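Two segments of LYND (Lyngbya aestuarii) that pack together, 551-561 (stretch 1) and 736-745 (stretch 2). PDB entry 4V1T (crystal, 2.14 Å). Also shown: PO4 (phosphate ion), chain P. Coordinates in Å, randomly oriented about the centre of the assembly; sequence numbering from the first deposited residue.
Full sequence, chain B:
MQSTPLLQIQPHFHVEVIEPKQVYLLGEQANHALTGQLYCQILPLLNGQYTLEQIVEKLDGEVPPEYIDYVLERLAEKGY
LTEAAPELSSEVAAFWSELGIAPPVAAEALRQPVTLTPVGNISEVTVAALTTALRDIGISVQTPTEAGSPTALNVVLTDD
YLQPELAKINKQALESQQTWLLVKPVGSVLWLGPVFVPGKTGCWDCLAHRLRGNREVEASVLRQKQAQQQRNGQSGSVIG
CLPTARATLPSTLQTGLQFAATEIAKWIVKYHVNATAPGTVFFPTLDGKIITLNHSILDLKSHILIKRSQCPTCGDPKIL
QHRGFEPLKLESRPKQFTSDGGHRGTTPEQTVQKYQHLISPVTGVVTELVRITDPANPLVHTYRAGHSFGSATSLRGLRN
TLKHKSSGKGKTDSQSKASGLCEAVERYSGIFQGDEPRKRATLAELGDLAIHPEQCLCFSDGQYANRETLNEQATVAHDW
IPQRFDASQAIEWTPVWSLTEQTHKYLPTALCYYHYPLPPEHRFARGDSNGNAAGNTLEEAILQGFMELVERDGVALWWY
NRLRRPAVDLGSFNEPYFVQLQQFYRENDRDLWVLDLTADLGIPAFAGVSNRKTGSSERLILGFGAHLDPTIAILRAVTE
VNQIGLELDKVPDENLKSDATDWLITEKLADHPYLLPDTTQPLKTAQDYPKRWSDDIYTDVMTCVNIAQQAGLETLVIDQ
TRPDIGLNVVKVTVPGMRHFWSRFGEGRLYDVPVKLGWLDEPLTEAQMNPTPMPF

Stretch 1 (551-561) ERDGVALWWYN
Stretch 2 (736-745) GMRHFWSRFG

Residues 551-561 form a helix that begins earlier in the chain, and 736-745, an irregular segment without helix or strand, passes across it and then rises in the same sense, residue numbers increasing together: CA atoms of Asp553 and Arg738 lie 4.4 Å apart, those of Ala556 and Phe740 4.3 Å, and those of Tyr560 and Ser742 8.1 Å. The contact buries 611 Å², both sides summed; Phe740 and Tyr560 have the most surface covered.

Gly736 (phi/psi 113/-35) adopts a backbone conformation suited to glycine, since a CB would jam against the preceding carbonyl. From Met737 to His739 the chain is extended (phi -70 to -91, psi 142 to 153). Met737 (mtp) places its CA 3.5 Å from Asp553 OD2. That carboxylate, chi1 t, accepts a nearly linear hydrogen bond from Arg738 N (2.9 Å to OD2, 168°), pinning the extended backbone to the helix. Arg738 (chi1-chi3 all m) leads its guanidinium away, NH2 donating to Arg743 O and Gly745 O, both at 2.9 Å. Its CB packs 3.7 Å from Ala556 CB, whose small methyl also lies 3.4 Å from His739 O and lets the backbones come close.

At Phe740 the backbone turns (-83/17). Its ring (chi1 p, chi2 64°) suits a place between Val555 and Arg552: Phe740 CB meets Val555 CG1 at 3.7 Å, CE2 lies 3.3 Å from Arg552 CD, and CZ covers one guanidinium face. Arg552 (chi1 and chi2 m) is also salt-bridged to Glu551, NH1 to OE2 3.1 Å, and its NH2 makes a weak hydrogen bond to phosphate O1 at 3.4 Å.

Tyr560 (chi1 m, chi2 -75°) combines a hydroxyl, OH donating to Phe740 O at 2.6 Å, with a ring for Phe744. Trp741 points its CB away, while Ser742 (chi1 m) brings OG within 3.5 Å of Tyr560 OH. Finally, Phe744 (chi1 m, chi2 -36°) directs its edge toward the Tyr560 face, offset, with planes at 70°, centroids 5.3 Å apart and CE1 3.4 Å from Tyr560 CD1.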

# COMPACT_ATOMS: atom_id res chain seq x y z
N GLU B 551 5.23 -22.69 25.26
CA GLU B 551 6.39 -21.80 25.18
C GLU B 551 6.70 -21.18 26.53
O GLU B 551 7.84 -21.24 26.99
CB GLU B 551 6.14 -20.69 24.15
CG GLU B 551 7.19 -19.58 24.09
CD GLU B 551 6.65 -18.34 23.41
OE1 GLU B 551 6.04 -18.47 22.33
OE2 GLU B 551 6.84 -17.24 23.96
N ARG B 552 5.69 -20.60 27.18
CA ARG B 552 5.90 -19.89 28.44
C ARG B 552 6.25 -20.87 29.56
O ARG B 552 7.10 -20.58 30.40
CB ARG B 552 4.67 -19.10 28.88
CG ARG B 552 3.88 -18.44 27.78
CD ARG B 552 4.57 -17.29 27.11
NE ARG B 552 3.60 -16.25 26.77
CZ ARG B 552 3.81 -15.26 25.93
NH1 ARG B 552 4.95 -15.15 25.27
NH2 ARG B 552 2.84 -14.38 25.71
N ASP B 553 5.58 -22.02 29.55
CA ASP B 553 5.84 -23.09 30.51
C ASP B 553 7.29 -23.52 30.40
O ASP B 553 8.00 -23.59 31.40
CB ASP B 553 4.89 -24.27 30.27
CG ASP B 553 5.08 -25.37 31.28
OD1 ASP B 553 5.97 -26.23 31.06
OD2 ASP B 553 4.33 -25.40 32.28
N GLY B 554 7.74 -23.77 29.17
CA GLY B 554 9.12 -24.15 28.92
C GLY B 554 10.12 -23.12 29.40
O GLY B 554 11.14 -23.46 30.00
N VAL B 555 9.82 -21.85 29.13
CA VAL B 555 10.69 -20.76 29.56
C VAL B 555 10.71 -20.70 31.08
O VAL B 555 11.78 -20.58 31.69
CB VAL B 555 10.24 -19.40 28.98
CG1 VAL B 555 11.01 -18.24 29.63
CG2 VAL B 555 10.44 -19.36 27.47
N ALA B 556 9.54 -20.81 31.69
CA ALA B 556 9.43 -20.73 33.16
C ALA B 556 10.32 -21.78 33.83
O ALA B 556 11.05 -21.47 34.75
CB ALA B 556 7.99 -20.90 33.59
N LEU B 557 10.24 -23.01 33.35
CA LEU B 557 11.02 -24.11 33.90
C LEU B 557 12.50 -23.79 33.82
O LEU B 557 13.23 -23.90 34.81
CB LEU B 557 10.73 -25.41 33.14
CG LEU B 557 9.31 -25.98 33.26
CD1 LEU B 557 9.21 -27.30 32.51
CD2 LEU B 557 8.88 -26.17 34.71
N TRP B 558 12.94 -23.38 32.64
CA TRP B 558 14.34 -23.08 32.40
C TRP B 558 14.82 -21.89 33.21
O TRP B 558 15.85 -21.96 33.90
CB TRP B 558 14.57 -22.82 30.91
CG TRP B 558 15.81 -22.03 30.59
CD1 TRP B 558 17.10 -22.39 30.81
CD2 TRP B 558 15.85 -20.73 29.98
NE1 TRP B 558 17.95 -21.40 30.38
CE2 TRP B 558 17.21 -20.37 29.86
CE3 TRP B 558 14.87 -19.84 29.51
CZ2 TRP B 558 17.61 -19.16 29.30
CZ3 TRP B 558 15.27 -18.64 28.96
CH2 TRP B 558 16.63 -18.31 28.86
N TRP B 559 14.07 -20.80 33.14
CA TRP B 559 14.49 -19.54 33.73
C TRP B 559 14.57 -19.56 35.26
O TRP B 559 15.55 -19.10 35.85
CB TRP B 559 13.53 -18.42 33.30
CG TRP B 559 13.91 -17.09 33.83
CD1 TRP B 559 13.46 -16.51 34.99
CD2 TRP B 559 14.82 -16.16 33.25
NE1 TRP B 559 14.03 -15.28 35.15
CE2 TRP B 559 14.87 -15.03 34.10
CE3 TRP B 559 15.59 -16.16 32.08
CZ2 TRP B 559 15.66 -13.93 33.82
CZ3 TRP B 559 16.38 -15.06 31.81
CH2 TRP B 559 16.41 -13.96 32.67
N TYR B 560 13.53 -20.07 35.90
CA TYR B 560 13.41 -19.96 37.35
C TYR B 560 14.15 -21.07 38.08
O TYR B 560 14.56 -20.89 39.23
CB TYR B 560 11.94 -19.91 37.76
CG TYR B 560 11.30 -18.62 37.31
CD1 TYR B 560 11.56 -17.42 37.98
CD2 TYR B 560 10.49 -18.58 36.18
CE1 TYR B 560 10.99 -16.23 37.54
CE2 TYR B 560 9.92 -17.41 35.75
CZ TYR B 560 10.18 -16.23 36.42
OH TYR B 560 9.61 -15.07 35.96
N ASN B 561 14.34 -22.21 37.43
CA ASN B 561 15.23 -23.24 37.96
C ASN B 561 16.67 -22.96 37.53
O ASN B 561 17.59 -23.62 37.98
CB ASN B 561 14.81 -24.63 37.50
CG ASN B 561 13.45 -25.04 38.05
OD1 ASN B 561 13.33 -25.45 39.21
ND2 ASN B 561 12.42 -24.94 37.22
N GLY B 736 -2.45 -25.19 35.29
CA GLY B 736 -1.27 -25.90 35.76
C GLY B 736 -0.02 -25.48 35.00
O GLY B 736 1.06 -25.40 35.57
N MET B 737 -0.17 -25.19 33.71
CA MET B 737 0.98 -24.77 32.91
C MET B 737 1.42 -23.38 33.33
O MET B 737 0.61 -22.53 33.65
CB MET B 737 0.64 -24.82 31.42
CG MET B 737 0.49 -26.25 30.91
SD MET B 737 0.26 -26.38 29.14
CE MET B 737 1.91 -26.03 28.56
N ARG B 738 2.73 -23.18 33.33
CA ARG B 738 3.33 -22.01 33.95
C ARG B 738 3.49 -20.81 33.00
O ARG B 738 3.81 -20.97 31.81
CB ARG B 738 4.70 -22.38 34.53
CG ARG B 738 4.75 -23.73 35.23
CD ARG B 738 3.75 -23.81 36.37
NE ARG B 738 4.08 -22.86 37.43
CZ ARG B 738 3.79 -23.02 38.71
NH1 ARG B 738 3.15 -24.11 39.13
NH2 ARG B 738 4.14 -22.09 39.58
N HIS B 739 3.27 -19.62 33.55
CA HIS B 739 3.63 -18.38 32.90
C HIS B 739 5.10 -18.14 33.21
O HIS B 739 5.59 -18.63 34.22
CB HIS B 739 2.75 -17.23 33.42
CG HIS B 739 2.64 -16.07 32.48
ND1 HIS B 739 1.51 -15.30 32.40
CD2 HIS B 739 3.51 -15.54 31.59
CE1 HIS B 739 1.68 -14.34 31.50
NE2 HIS B 739 2.89 -14.47 30.99
N PHE B 740 5.82 -17.43 32.34
CA PHE B 740 7.22 -17.11 32.62
C PHE B 740 7.37 -15.89 33.52
O PHE B 740 8.45 -15.30 33.62
CB PHE B 740 8.02 -16.93 31.32
CG PHE B 740 7.54 -15.81 30.42
CD1 PHE B 740 7.59 -14.48 30.83
CD2 PHE B 740 7.15 -16.07 29.13
CE1 PHE B 740 7.19 -13.46 29.99
CE2 PHE B 740 6.75 -15.05 28.28
CZ PHE B 740 6.76 -13.75 28.71
N TRP B 741 6.29 -15.51 34.19
CA TRP B 741 6.32 -14.48 35.22
C TRP B 741 6.62 -15.13 36.57
O TRP B 741 6.55 -16.35 36.70
CB TRP B 741 4.98 -13.72 35.25
CG TRP B 741 4.70 -12.93 33.99
CD1 TRP B 741 5.57 -12.65 32.98
CD2 TRP B 741 3.46 -12.32 33.64
NE1 TRP B 741 4.95 -11.89 32.01
CE2 TRP B 741 3.65 -11.68 32.39
CE3 TRP B 741 2.20 -12.24 34.25
CZ2 TRP B 741 2.63 -10.98 31.74
CZ3 TRP B 741 1.19 -11.55 33.60
CH2 TRP B 741 1.41 -10.93 32.37
N SER B 742 6.96 -14.31 37.56
CA SER B 742 7.38 -14.82 38.87
C SER B 742 6.22 -15.34 39.71
O SER B 742 5.80 -14.71 40.68
CB SER B 742 8.13 -13.72 39.64
OG SER B 742 9.31 -13.32 38.95
N ARG B 743 5.71 -16.51 39.33
CA ARG B 743 4.60 -17.16 40.06
C ARG B 743 5.07 -18.52 40.56
O ARG B 743 5.23 -19.45 39.77
CB ARG B 743 3.37 -17.28 39.16
CG ARG B 743 2.92 -15.94 38.59
CD ARG B 743 1.69 -16.06 37.73
NE ARG B 743 1.13 -14.77 37.34
CZ ARG B 743 0.05 -14.64 36.58
NH1 ARG B 743 -0.58 -15.71 36.11
NH2 ARG B 743 -0.40 -13.43 36.27
N PHE B 744 5.28 -18.63 41.87
CA PHE B 744 6.02 -19.75 42.44
C PHE B 744 5.16 -20.70 43.27
O PHE B 744 5.66 -21.32 44.22
CB PHE B 744 7.17 -19.23 43.30
CG PHE B 744 8.12 -18.34 42.55
CD1 PHE B 744 8.43 -18.60 41.22
CD2 PHE B 744 8.73 -17.26 43.17
CE1 PHE B 744 9.30 -17.79 40.52
CE2 PHE B 744 9.61 -16.45 42.48
CZ PHE B 744 9.90 -16.71 41.16
N GLY B 745 3.89 -20.82 42.92
CA GLY B 745 3.03 -21.82 43.55
C GLY B 745 3.48 -23.22 43.18
O GLY B 745 4.17 -23.42 42.18
P PO4 P . 3.90 -12.06 22.62
O1 PO4 P . 4.25 -11.72 24.06
O2 PO4 P . 2.61 -12.84 22.58
O3 PO4 P . 5.03 -12.88 22.03
O4 PO4 P . 3.70 -10.77 21.87